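Local coordinates for protein UDP-glucose:anthocyanidin 3-O-glucosyltransferase (Clitoria ternatea, PDB 4REL) that belongs to the plant glycosyltransferases of the GT-B fold, with two domains, each built round a parallel beta sheet flanked by helices, at residues D66-G71 against L82-S87; F10-G15 against I112-V117; S36-G41 against R60-S65; D91-G96 against L121-T126. One frame throughout, in Å; residues are numbered along the deposited sequence.

Contact 1. Residues D66-G71 against L82-S87; sequences DGIPEG and LDLFLS. With KMP (3,5,7-trihydroxy-2-(4-hydroxyphenyl)-4H-chromen-4-one), chain B.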
# COMPACT_ATOMS: atom_id res chain seq x y z
N ASP A 66 -4.29 7.95 20.51
CA ASP A 66 -4.61 6.79 19.68
C ASP A 66 -6.01 6.23 19.94
O ASP A 66 -6.45 5.30 19.26
CB ASP A 66 -3.54 5.69 19.80
CG ASP A 66 -3.38 5.17 21.23
OD1 ASP A 66 -4.19 5.50 22.12
OD2 ASP A 66 -2.42 4.40 21.46
N GLY A 67 -6.71 6.80 20.91
CA GLY A 67 -8.07 6.38 21.20
C GLY A 67 -8.16 5.15 22.08
O GLY A 67 -9.25 4.62 22.32
N ILE A 68 -7.01 4.70 22.56
CA ILE A 68 -6.97 3.53 23.43
C ILE A 68 -6.77 4.02 24.86
O ILE A 68 -5.67 4.43 25.22
CB ILE A 68 -5.79 2.60 23.05
CG1 ILE A 68 -5.85 2.21 21.58
CG2 ILE A 68 -5.78 1.34 23.94
CD1 ILE A 68 -4.69 1.33 21.14
N PRO A 69 -7.85 4.04 25.67
CA PRO A 69 -7.69 4.55 27.04
C PRO A 69 -6.73 3.67 27.82
O PRO A 69 -6.68 2.47 27.59
CB PRO A 69 -9.11 4.45 27.62
CG PRO A 69 -10.03 4.39 26.43
CD PRO A 69 -9.24 3.66 25.36
N GLU A 70 -5.97 4.26 28.74
CA GLU A 70 -5.03 3.47 29.52
C GLU A 70 -5.78 2.37 30.24
O GLU A 70 -6.84 2.62 30.83
CB GLU A 70 -4.31 4.35 30.54
CG GLU A 70 -3.21 3.63 31.31
CD GLU A 70 -2.60 4.51 32.38
OE1 GLU A 70 -3.17 5.58 32.67
OE2 GLU A 70 -1.54 4.12 32.92
N GLY A 71 -5.25 1.15 30.19
CA GLY A 71 -5.90 0.02 30.84
C GLY A 71 -6.61 -0.87 29.84
O GLY A 71 -6.81 -2.06 30.08
N LEU A 82 -7.94 0.51 14.57
CA LEU A 82 -8.37 1.47 13.55
C LEU A 82 -9.65 2.17 14.00
O LEU A 82 -9.75 3.39 13.92
CB LEU A 82 -8.62 0.79 12.19
CG LEU A 82 -7.65 -0.24 11.61
CD1 LEU A 82 -8.02 -0.57 10.17
CD2 LEU A 82 -6.22 0.21 11.68
N ASP A 83 -10.64 1.39 14.44
CA ASP A 83 -11.88 1.97 14.96
C ASP A 83 -11.61 2.94 16.11
O ASP A 83 -12.18 4.03 16.17
CB ASP A 83 -12.81 0.87 15.48
CG ASP A 83 -13.40 0.01 14.37
OD1 ASP A 83 -13.47 0.45 13.21
OD2 ASP A 83 -13.84 -1.12 14.68
N LEU A 84 -10.76 2.52 17.05
CA LEU A 84 -10.50 3.32 18.25
C LEU A 84 -9.86 4.66 17.88
O LEU A 84 -10.25 5.70 18.42
CB LEU A 84 -9.64 2.55 19.26
CG LEU A 84 -10.36 1.40 19.98
CD1 LEU A 84 -9.39 0.61 20.86
CD2 LEU A 84 -11.52 1.93 20.83
N PHE A 85 -8.91 4.64 16.95
CA PHE A 85 -8.35 5.91 16.49
C PHE A 85 -9.40 6.75 15.77
O PHE A 85 -9.51 7.94 16.03
CB PHE A 85 -7.15 5.72 15.56
CG PHE A 85 -6.66 7.01 14.97
CD1 PHE A 85 -5.97 7.92 15.76
CD2 PHE A 85 -6.93 7.33 13.65
CE1 PHE A 85 -5.53 9.12 15.24
CE2 PHE A 85 -6.50 8.55 13.12
CZ PHE A 85 -5.79 9.43 13.91
N LEU A 86 -10.14 6.15 14.85
CA LEU A 86 -11.11 6.93 14.10
C LEU A 86 -12.18 7.51 15.04
O LEU A 86 -12.70 8.60 14.80
CB LEU A 86 -11.75 6.10 12.97
CG LEU A 86 -10.83 5.69 11.83
CD1 LEU A 86 -11.50 4.62 10.94
CD2 LEU A 86 -10.43 6.89 10.98
N SER A 87 -12.48 6.79 16.12
CA SER A 87 -13.51 7.26 17.06
C SER A 87 -13.12 8.53 17.82
O SER A 87 -13.97 9.16 18.43
CB SER A 87 -13.89 6.16 18.06
OG SER A 87 -12.91 6.04 19.09
C1 KMP B . -10.08 -1.65 1.71
C2 KMP B . -8.81 -1.10 1.63
C3 KMP B . -7.93 -1.15 2.82
C4 KMP B . -8.43 -1.79 4.06
C5 KMP B . -9.72 -2.30 4.04
C6 KMP B . -10.52 -2.23 2.90
C9 KMP B . -6.56 -0.59 2.79
C10 KMP B . -5.75 -0.68 4.02
C11 KMP B . -6.35 -1.34 5.23
C14 KMP B . -5.60 -1.48 6.52
C15 KMP B . -4.43 -0.78 6.77
C16 KMP B . -3.76 -0.94 7.98
C17 KMP B . -4.27 -1.80 8.94
C18 KMP B . -5.44 -2.50 8.70
C19 KMP B . -6.11 -2.34 7.49
O12 KMP B . -7.63 -1.85 5.18
O13 KMP B . -6.12 -0.05 1.75
O24 KMP B . -3.61 -1.96 10.12
O27 KMP B . -4.49 -0.17 4.01
O29 KMP B . -11.77 -2.76 2.94
O30 KMP B . -8.36 -0.52 0.48
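The backbone of Gly67 lies close against Leu84, and that of Asp66 against Phe85, on helix 80-86. Gly67 CA sits 3.6 Å from Leu84 O. Gly67 O comes close to the leucine side chain, 3.7 Å from Leu84 CB, with CD2 nearly as near. Leu84 CG stands anti to its own carbonyl carbon (chi1 -72°). From there the two methyls part. CD2 stays beside Gly67 O, and CD1 meets Ile68 CG1 at 4.0 Å. The Ile68 and Leu84 side chains cross at about a right angle. On the Phe85 side, Asp66 O is 3.4 Å from Phe85 CA. This is a bent C-H...O contact, with 121° at the hydrogen. Asp66 CA lies at the edge of the Phe85 ring, close to its plane.

The second shell sets these groups in place. Asp66 OD1 accepts from Ile68 N at 3.0 Å, which makes an Asx turn round Gly67. The donor comes from above the carboxylate plane. Ser87 OG donates to Leu84 O at 2.8 Å. Ser65 OG bonds to Gly67 N. Leu82 leaves the helix in another direction: its CD1 is 3.5 Å from C18 of 3,5,7-trihydroxy-2-(4-hydroxyphenyl)-4H-chromen-4-one, in the ligand pocket.

No hydrogen bond crosses between the two segments. Ile68 N and Leu84 O find partners within their own segments. The loop rests on the helix through one apolar side-chain pair, close backbone packing and one bent C-H...O contact.

Contact 2. Residues F10-G15 against I112-V117; sequences FPFPFG and IADAFV. With KMP (3,5,7-trihydroxy-2-(4-hydroxyphenyl)-4H-chromen-4-one), chain B.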
# COMPACT_ATOMS: atom_id res chain seq x y z
N PHE A 10 -1.91 14.59 8.37
CA PHE A 10 -2.51 13.51 9.19
C PHE A 10 -2.39 12.16 8.50
O PHE A 10 -3.20 11.84 7.63
CB PHE A 10 -4.00 13.78 9.45
CG PHE A 10 -4.27 15.05 10.22
CD1 PHE A 10 -4.18 15.08 11.61
CD2 PHE A 10 -4.64 16.22 9.56
CE1 PHE A 10 -4.43 16.25 12.33
CE2 PHE A 10 -4.90 17.39 10.26
CZ PHE A 10 -4.80 17.40 11.65
N PRO A 11 -1.39 11.35 8.89
CA PRO A 11 -1.39 9.97 8.39
C PRO A 11 -2.54 9.19 8.99
O PRO A 11 -3.05 9.55 10.05
CB PRO A 11 -0.09 9.40 8.95
CG PRO A 11 0.15 10.21 10.22
CD PRO A 11 -0.28 11.60 9.82
N PHE A 12 -2.94 8.12 8.30
CA PHE A 12 -3.67 7.03 8.94
C PHE A 12 -2.58 6.31 9.72
O PHE A 12 -1.65 5.76 9.13
CB PHE A 12 -4.30 6.14 7.86
CG PHE A 12 -5.24 5.09 8.39
CD1 PHE A 12 -6.35 5.43 9.16
CD2 PHE A 12 -5.05 3.76 8.05
CE1 PHE A 12 -7.23 4.44 9.61
CE2 PHE A 12 -5.93 2.77 8.50
CZ PHE A 12 -7.02 3.11 9.28
N PRO A 13 -2.65 6.36 11.06
CA PRO A 13 -1.45 6.10 11.88
C PRO A 13 -1.17 4.61 12.11
O PRO A 13 -0.98 4.16 13.26
CB PRO A 13 -1.78 6.83 13.18
CG PRO A 13 -3.28 6.68 13.30
CD PRO A 13 -3.79 6.82 11.87
N PHE A 14 -1.12 3.86 11.01
CA PHE A 14 -0.96 2.41 11.06
C PHE A 14 -0.03 1.90 9.97
O PHE A 14 -0.27 2.15 8.78
CB PHE A 14 -2.32 1.75 10.94
CG PHE A 14 -3.26 2.15 12.03
CD1 PHE A 14 -3.17 1.55 13.28
CD2 PHE A 14 -4.20 3.16 11.82
CE1 PHE A 14 -4.01 1.94 14.32
CE2 PHE A 14 -5.04 3.56 12.86
CZ PHE A 14 -4.94 2.95 14.10
N GLY A 15 1.01 1.18 10.39
CA GLY A 15 1.91 0.45 9.50
C GLY A 15 2.12 0.96 8.09
O GLY A 15 2.84 1.94 7.87
N ILE A 112 -2.84 18.08 4.36
CA ILE A 112 -2.72 16.85 3.59
C ILE A 112 -3.04 15.73 4.55
O ILE A 112 -2.50 15.65 5.64
CB ILE A 112 -1.29 16.62 3.06
CG1 ILE A 112 -0.88 17.76 2.14
CG2 ILE A 112 -1.20 15.29 2.30
CD1 ILE A 112 0.55 17.65 1.68
N ALA A 113 -3.93 14.84 4.14
CA ALA A 113 -4.31 13.74 5.01
C ALA A 113 -4.49 12.46 4.23
O ALA A 113 -4.95 12.47 3.08
CB ALA A 113 -5.58 14.07 5.77
N ASP A 114 -4.13 11.35 4.86
CA ASP A 114 -4.49 10.04 4.32
C ASP A 114 -6.01 10.06 4.16
O ASP A 114 -6.71 10.53 5.04
CB ASP A 114 -4.07 8.95 5.30
CG ASP A 114 -4.27 7.55 4.75
OD1 ASP A 114 -3.26 6.86 4.48
OD2 ASP A 114 -5.43 7.15 4.56
N ALA A 115 -6.51 9.60 3.01
CA ALA A 115 -7.95 9.65 2.72
C ALA A 115 -8.82 8.99 3.79
O ALA A 115 -9.99 9.35 3.95
CB ALA A 115 -8.24 9.02 1.35
N PHE A 116 -8.28 8.00 4.50
CA PHE A 116 -9.08 7.29 5.51
C PHE A 116 -9.37 8.16 6.73
O PHE A 116 -10.31 7.87 7.48
CB PHE A 116 -8.40 6.00 5.98
CG PHE A 116 -8.39 4.89 4.96
CD1 PHE A 116 -9.06 5.02 3.74
CD2 PHE A 116 -7.70 3.71 5.22
CE1 PHE A 116 -9.04 4.00 2.80
CE2 PHE A 116 -7.68 2.67 4.28
CZ PHE A 116 -8.35 2.82 3.07
N VAL A 117 -8.57 9.20 6.95
CA VAL A 117 -8.81 10.08 8.09
C VAL A 117 -9.81 11.14 7.66
O VAL A 117 -9.49 12.32 7.50
CB VAL A 117 -7.50 10.72 8.62
CG1 VAL A 117 -7.77 11.46 9.94
CG2 VAL A 117 -6.46 9.63 8.85
C1 KMP B . -10.08 -1.65 1.71
C2 KMP B . -8.81 -1.10 1.63
C3 KMP B . -7.93 -1.15 2.82
C4 KMP B . -8.43 -1.79 4.06
C5 KMP B . -9.72 -2.30 4.04
C6 KMP B . -10.52 -2.23 2.90
C9 KMP B . -6.56 -0.59 2.79
C10 KMP B . -5.75 -0.68 4.02
C11 KMP B . -6.35 -1.34 5.23
C14 KMP B . -5.60 -1.48 6.52
C15 KMP B . -4.43 -0.78 6.77
C16 KMP B . -3.76 -0.94 7.98
C17 KMP B . -4.27 -1.80 8.94
C18 KMP B . -5.44 -2.50 8.70
C19 KMP B . -6.11 -2.34 7.49
O12 KMP B . -7.63 -1.85 5.18
O13 KMP B . -6.12 -0.05 1.75
O24 KMP B . -3.61 -1.96 10.12
O27 KMP B . -4.49 -0.17 4.01
O29 KMP B . -11.77 -2.76 2.94
O30 KMP B . -8.36 -0.52 0.48
O HOH W 1 -1.02 7.84 5.88
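Two loops at the C-terminal ends of neighbouring parallel strands meet here, in the Rossmann-like sheet that borders the ligand pocket. Strands 6-10 and 110-114 pair at Phe10 and Ala113. Phe10 N donates to Ile112 O at 3.0 Å, and Phe10 O accepts from Asp114 N. Beyond the strands, Phe12 takes over. Its ring lies between two others. Phe14 CD2 sits over the centre of one face. On the opposite face the edge of Phe116 comes in near the rim, a T-shaped pair with centroids 5.3 Å apart and planes at 86°. Phe116 CB lies over that same ring, nearest CD1 at 3.8 Å. Val117 CG2 touches the ring edge.

Asp114 CG is anti to the backbone N (chi1 -174°) and lies 3.4 Å from Phe12 CB. The two carboxylate oxygens are bound separately. OD2 uses its anti lone pair for Phe116 N at 3.0 Å, an Asx turn. OD1 binds His17 ND1, and a water links it to Phe12 N. His17 and Asp181 also bond the ligand 3,5,7-trihydroxy-2-(4-hydroxyphenyl)-4H-chromen-4-one. The Phe116 ring presents its edge to this ligand, with CE2 3.8 Å from ligand atom C9.

Contact 3. Residues S36-G41 against R60-S65; sequences SFSFIG and RVFTIS. With ACT (acetate ion), chain G.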
# COMPACT_ATOMS: atom_id res chain seq x y z
N SER A 36 6.51 25.34 6.49
CA SER A 36 6.45 24.46 7.66
C SER A 36 5.58 23.26 7.37
O SER A 36 4.49 23.41 6.81
CB SER A 36 5.84 25.20 8.85
OG SER A 36 6.64 26.33 9.19
N PHE A 37 6.06 22.08 7.76
CA PHE A 37 5.29 20.84 7.62
C PHE A 37 5.15 20.21 9.00
O PHE A 37 6.14 19.88 9.66
CB PHE A 37 5.98 19.88 6.64
CG PHE A 37 5.99 20.40 5.22
CD1 PHE A 37 5.02 19.99 4.31
CD2 PHE A 37 6.93 21.33 4.80
CE1 PHE A 37 5.01 20.47 3.00
CE2 PHE A 37 6.93 21.82 3.50
CZ PHE A 37 5.97 21.38 2.60
N SER A 38 3.90 20.05 9.44
CA SER A 38 3.63 19.56 10.78
C SER A 38 2.97 18.19 10.68
O SER A 38 1.82 18.09 10.26
CB SER A 38 2.75 20.55 11.54
OG SER A 38 3.44 21.77 11.80
N PHE A 39 3.71 17.16 11.05
CA PHE A 39 3.29 15.77 10.89
C PHE A 39 2.67 15.30 12.21
O PHE A 39 3.34 15.24 13.24
CB PHE A 39 4.52 14.92 10.54
CG PHE A 39 4.20 13.60 9.89
CD1 PHE A 39 4.18 13.48 8.51
CD2 PHE A 39 3.93 12.48 10.67
CE1 PHE A 39 3.90 12.26 7.91
CE2 PHE A 39 3.64 11.26 10.07
CZ PHE A 39 3.63 11.15 8.69
N ILE A 40 1.39 14.96 12.16
CA ILE A 40 0.62 14.73 13.38
C ILE A 40 0.22 13.27 13.46
O ILE A 40 -0.66 12.81 12.72
CB ILE A 40 -0.64 15.62 13.40
CG1 ILE A 40 -0.25 17.11 13.29
CG2 ILE A 40 -1.46 15.37 14.65
CD1 ILE A 40 -1.43 18.04 12.96
N GLY A 41 0.87 12.52 14.34
CA GLY A 41 0.59 11.09 14.48
C GLY A 41 0.31 10.72 15.92
O GLY A 41 0.21 11.59 16.78
N ARG A 60 8.17 19.03 11.57
CA ARG A 60 8.08 18.88 13.02
C ARG A 60 7.04 17.83 13.31
O ARG A 60 6.04 17.74 12.59
CB ARG A 60 7.69 20.21 13.67
CG ARG A 60 8.76 21.28 13.52
CD ARG A 60 8.24 22.67 13.87
NE ARG A 60 9.27 23.68 13.59
CZ ARG A 60 9.40 24.31 12.42
NH1 ARG A 60 8.57 24.04 11.42
NH2 ARG A 60 10.37 25.21 12.25
N VAL A 61 7.25 17.06 14.37
CA VAL A 61 6.38 15.93 14.66
C VAL A 61 5.56 16.20 15.92
O VAL A 61 6.11 16.64 16.94
CB VAL A 61 7.20 14.65 14.83
CG1 VAL A 61 6.31 13.48 15.24
CG2 VAL A 61 7.91 14.33 13.52
N PHE A 62 4.25 15.97 15.84
CA PHE A 62 3.37 16.18 16.98
C PHE A 62 2.57 14.93 17.28
O PHE A 62 2.39 14.08 16.41
CB PHE A 62 2.45 17.38 16.72
CG PHE A 62 3.21 18.65 16.41
CD1 PHE A 62 3.75 19.40 17.43
CD2 PHE A 62 3.41 19.05 15.09
CE1 PHE A 62 4.48 20.54 17.15
CE2 PHE A 62 4.14 20.20 14.81
CZ PHE A 62 4.67 20.94 15.84
N THR A 63 2.12 14.81 18.52
CA THR A 63 1.46 13.58 18.97
C THR A 63 0.03 13.82 19.44
O THR A 63 -0.23 14.70 20.27
CB THR A 63 2.24 12.95 20.12
OG1 THR A 63 3.59 12.68 19.70
CG2 THR A 63 1.59 11.64 20.57
N ILE A 64 -0.90 13.01 18.93
CA ILE A 64 -2.29 13.03 19.38
C ILE A 64 -2.69 11.65 19.93
O ILE A 64 -1.93 10.68 19.83
CB ILE A 64 -3.26 13.46 18.28
CG1 ILE A 64 -3.17 12.51 17.08
CG2 ILE A 64 -2.99 14.91 17.85
CD1 ILE A 64 -4.17 12.83 15.95
N SER A 65 -3.88 11.57 20.51
CA SER A 65 -4.36 10.32 21.11
C SER A 65 -4.55 9.19 20.10
O SER A 65 -4.96 9.44 18.96
CB SER A 65 -5.68 10.55 21.84
OG SER A 65 -6.18 9.34 22.39
C ACT G . 10.37 26.01 8.91
O ACT G . 9.24 25.75 9.37
OXT ACT G . 11.41 25.82 9.58
CH3 ACT G . 10.47 26.69 7.57
O HOH W 2 6.27 22.32 11.24
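Ile40 and Ile64 cross at about a right angle, CG2 against CG2 at 3.6 Å. Ile64 CG1 takes the crowded position between its backbone N and carbonyl carbon (chi1 60°), where it lies 3.5 Å from Gly41 O. Two residues back along the strand, Phe62 is turned toward Ser38. Its CG is anti to the carbonyl carbon (chi1 -56°), and its ring edge meets the serine, with CE2 3.5 Å from Ser38 OG. That hydroxyl is bonded to His6 NE2 of strand 6-10. Ser38, Ile40, Arg60 and Phe62 lie on one face of the sheet, which helix 89-104 covers at Phe62 through Leu99. Phe39 and Val61 are on the other face, under helix 43-50.

These strands are the two arms of a beta-alpha-beta unit, joined by helix 43-50. They run parallel, with strand 59-64 at the edge of the Rossmann-like sheet. Five backbone hydrogen bonds tie them, from Arg60 N to Phe37 O at 2.9 Å through to Ile64 N to Gly41 O at 2.8 Å.

At the start of the pair, the Arg60 chain is extended from CG to NE. An acetate ion, probably from the crystallisation liquor, lies at the edge of the guanidinium, near its plane. NH1 donates to acetate O at 2.8 Å and NH2 to acetate OXT at 2.9 Å. Ser36 OG lies beside the same acetate O and is also bonded to Gln106. A water held by Arg60 NH1 and Ser38 OG reaches Phe37 O by a weak bond.

Contact 4. Residues D91-G96 against L121-T126; sequences DNLRKG and LLVAQT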
# COMPACT_ATOMS: atom_id res chain seq x y z
N ASP A 91 -11.97 16.47 16.99
CA ASP A 91 -11.38 17.18 18.13
C ASP A 91 -9.99 16.70 18.50
O ASP A 91 -9.13 17.50 18.88
CB ASP A 91 -12.32 17.20 19.33
CG ASP A 91 -13.44 18.19 19.16
OD1 ASP A 91 -13.26 19.16 18.38
OD2 ASP A 91 -14.50 18.00 19.79
N ASN A 92 -9.75 15.40 18.39
CA ASN A 92 -8.41 14.88 18.62
C ASN A 92 -7.45 15.42 17.56
O ASN A 92 -6.31 15.78 17.86
CB ASN A 92 -8.44 13.35 18.59
CG ASN A 92 -7.10 12.72 18.95
OD1 ASN A 92 -6.37 13.22 19.82
ND2 ASN A 92 -6.78 11.62 18.30
N LEU A 93 -7.91 15.48 16.32
CA LEU A 93 -7.08 16.04 15.26
C LEU A 93 -6.78 17.51 15.51
O LEU A 93 -5.66 17.98 15.24
CB LEU A 93 -7.75 15.88 13.89
CG LEU A 93 -8.16 14.46 13.52
CD1 LEU A 93 -8.78 14.49 12.10
CD2 LEU A 93 -6.97 13.53 13.55
N ARG A 94 -7.75 18.24 16.05
CA ARG A 94 -7.56 19.66 16.32
C ARG A 94 -6.60 19.90 17.48
O ARG A 94 -6.03 20.97 17.61
CB ARG A 94 -8.90 20.36 16.59
CG ARG A 94 -9.84 20.38 15.39
CD ARG A 94 -11.17 21.06 15.70
NE ARG A 94 -12.04 21.11 14.52
CZ ARG A 94 -13.19 20.46 14.40
NH1 ARG A 94 -13.65 19.70 15.39
NH2 ARG A 94 -13.88 20.57 13.28
N LYS A 95 -6.41 18.89 18.32
CA LYS A 95 -5.39 19.02 19.36
C LYS A 95 -4.02 19.03 18.66
O LYS A 95 -3.12 19.78 19.05
CB LYS A 95 -5.49 17.88 20.39
CG LYS A 95 -4.82 18.19 21.72
CD LYS A 95 -3.35 17.80 21.74
CE LYS A 95 -3.17 16.29 21.67
NZ LYS A 95 -1.84 15.85 22.18
N GLY A 96 -3.87 18.22 17.62
CA GLY A 96 -2.67 18.24 16.81
C GLY A 96 -2.45 19.59 16.15
O GLY A 96 -1.32 20.10 16.11
N LEU A 121 -11.13 16.27 7.01
CA LEU A 121 -11.81 17.17 6.09
C LEU A 121 -12.64 18.18 6.87
O LEU A 121 -12.69 19.36 6.51
CB LEU A 121 -12.67 16.39 5.09
CG LEU A 121 -13.66 17.22 4.26
CD1 LEU A 121 -12.96 18.24 3.36
CD2 LEU A 121 -14.52 16.27 3.42
N LEU A 122 -13.29 17.72 7.94
CA LEU A 122 -14.07 18.61 8.80
C LEU A 122 -13.15 19.66 9.41
O LEU A 122 -13.53 20.84 9.53
CB LEU A 122 -14.75 17.83 9.92
CG LEU A 122 -15.80 16.79 9.55
CD1 LEU A 122 -16.30 16.09 10.80
CD2 LEU A 122 -16.94 17.47 8.80
N VAL A 123 -11.95 19.23 9.78
CA VAL A 123 -10.96 20.13 10.37
C VAL A 123 -10.56 21.19 9.34
O VAL A 123 -10.49 22.39 9.65
CB VAL A 123 -9.70 19.36 10.85
CG1 VAL A 123 -8.59 20.32 11.28
CG2 VAL A 123 -10.07 18.44 12.00
N ALA A 124 -10.31 20.76 8.11
CA ALA A 124 -9.93 21.69 7.05
C ALA A 124 -11.06 22.67 6.78
O ALA A 124 -10.82 23.86 6.57
CB ALA A 124 -9.56 20.93 5.79
N GLN A 125 -12.30 22.19 6.79
CA GLN A 125 -13.44 23.05 6.52
C GLN A 125 -13.63 24.10 7.62
O GLN A 125 -13.94 25.26 7.35
CB GLN A 125 -14.70 22.23 6.26
CG GLN A 125 -14.65 21.48 4.93
CD GLN A 125 -15.75 20.45 4.79
OE1 GLN A 125 -16.34 20.02 5.79
NE2 GLN A 125 -16.03 20.04 3.57
N THR A 126 -13.41 23.68 8.86
CA THR A 126 -13.46 24.59 10.01
C THR A 126 -12.42 25.71 9.91
O THR A 126 -12.71 26.88 10.21
CB THR A 126 -13.27 23.81 11.31
OG1 THR A 126 -14.43 23.00 11.54
CG2 THR A 126 -13.07 24.75 12.48
O HOH W 3 -10.21 22.76 12.96
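Two successive helices of the Rossmann-like domain, 89-104 and 119-127, pack against each other, with strand 110-114 between them in the chain. Their segments 91-96 and 121-126 cross at -60°, with axes 9.7 Å apart at the closest. Val123 fills the middle. Its CG2 is 3.9 Å from Leu93 CB and equally close to Arg94 CG. Leu93 and Val123 meet at a slant, while the Arg94 and Val123 side chains slide past each other in opposite directions.

Arg94 was modelled in two conformers, so the details of its tip are less certain. In the conformer described, the chain is extended from CG to NE, and Val123 CG2 lies over one face of the guanidinium. Asp91 OD1 and a water lie at its edge, in plane. NH1 forms a salt bridge with Asp91 OD1 at 3.1 Å, one turn back on the same helix. NE donates to the water, which reaches Val123 O only weakly. NH2 gives a weak hydrogen bond to Thr126 OG1 at 3.0 Å across the gap.

Pro90 and Ile97 of helix 89-104 also touch Val123. Leu93 also touches Val117, and Ser119 and Ser120 of helix 119-127. It meets Ile64 of strand 59-64 as well, and its helix neighbours Asn92 and Lys95 bond to the chain at Ser65 O and Thr63 O.

In the fold
All four contacts belong to the domain with the seven-stranded sheet. Contacts 2 and 3 lie in that sheet, centres about 12 Å apart, and touch where Phe10 CE1 is 3.6 Å from Ile40 CD1. Contact 4 packs on both, about 13 Å from each by centres. Lys95 NZ probably bonds Thr63 O at 2.7 Å, and Leu93 CD1 meets Val117 CG1. Phe85 of contact 1 touches all three others; its CE2 is 3.4 Å from Pro13 CD. Contacts 1 and 2, centres about 15 Å apart, both reach 3,5,7-trihydroxy-2-(4-hydroxyphenyl)-4H-chromen-4-one, through Leu82 and Phe116. Contacts 3 and 4 hold no residue of that pocket.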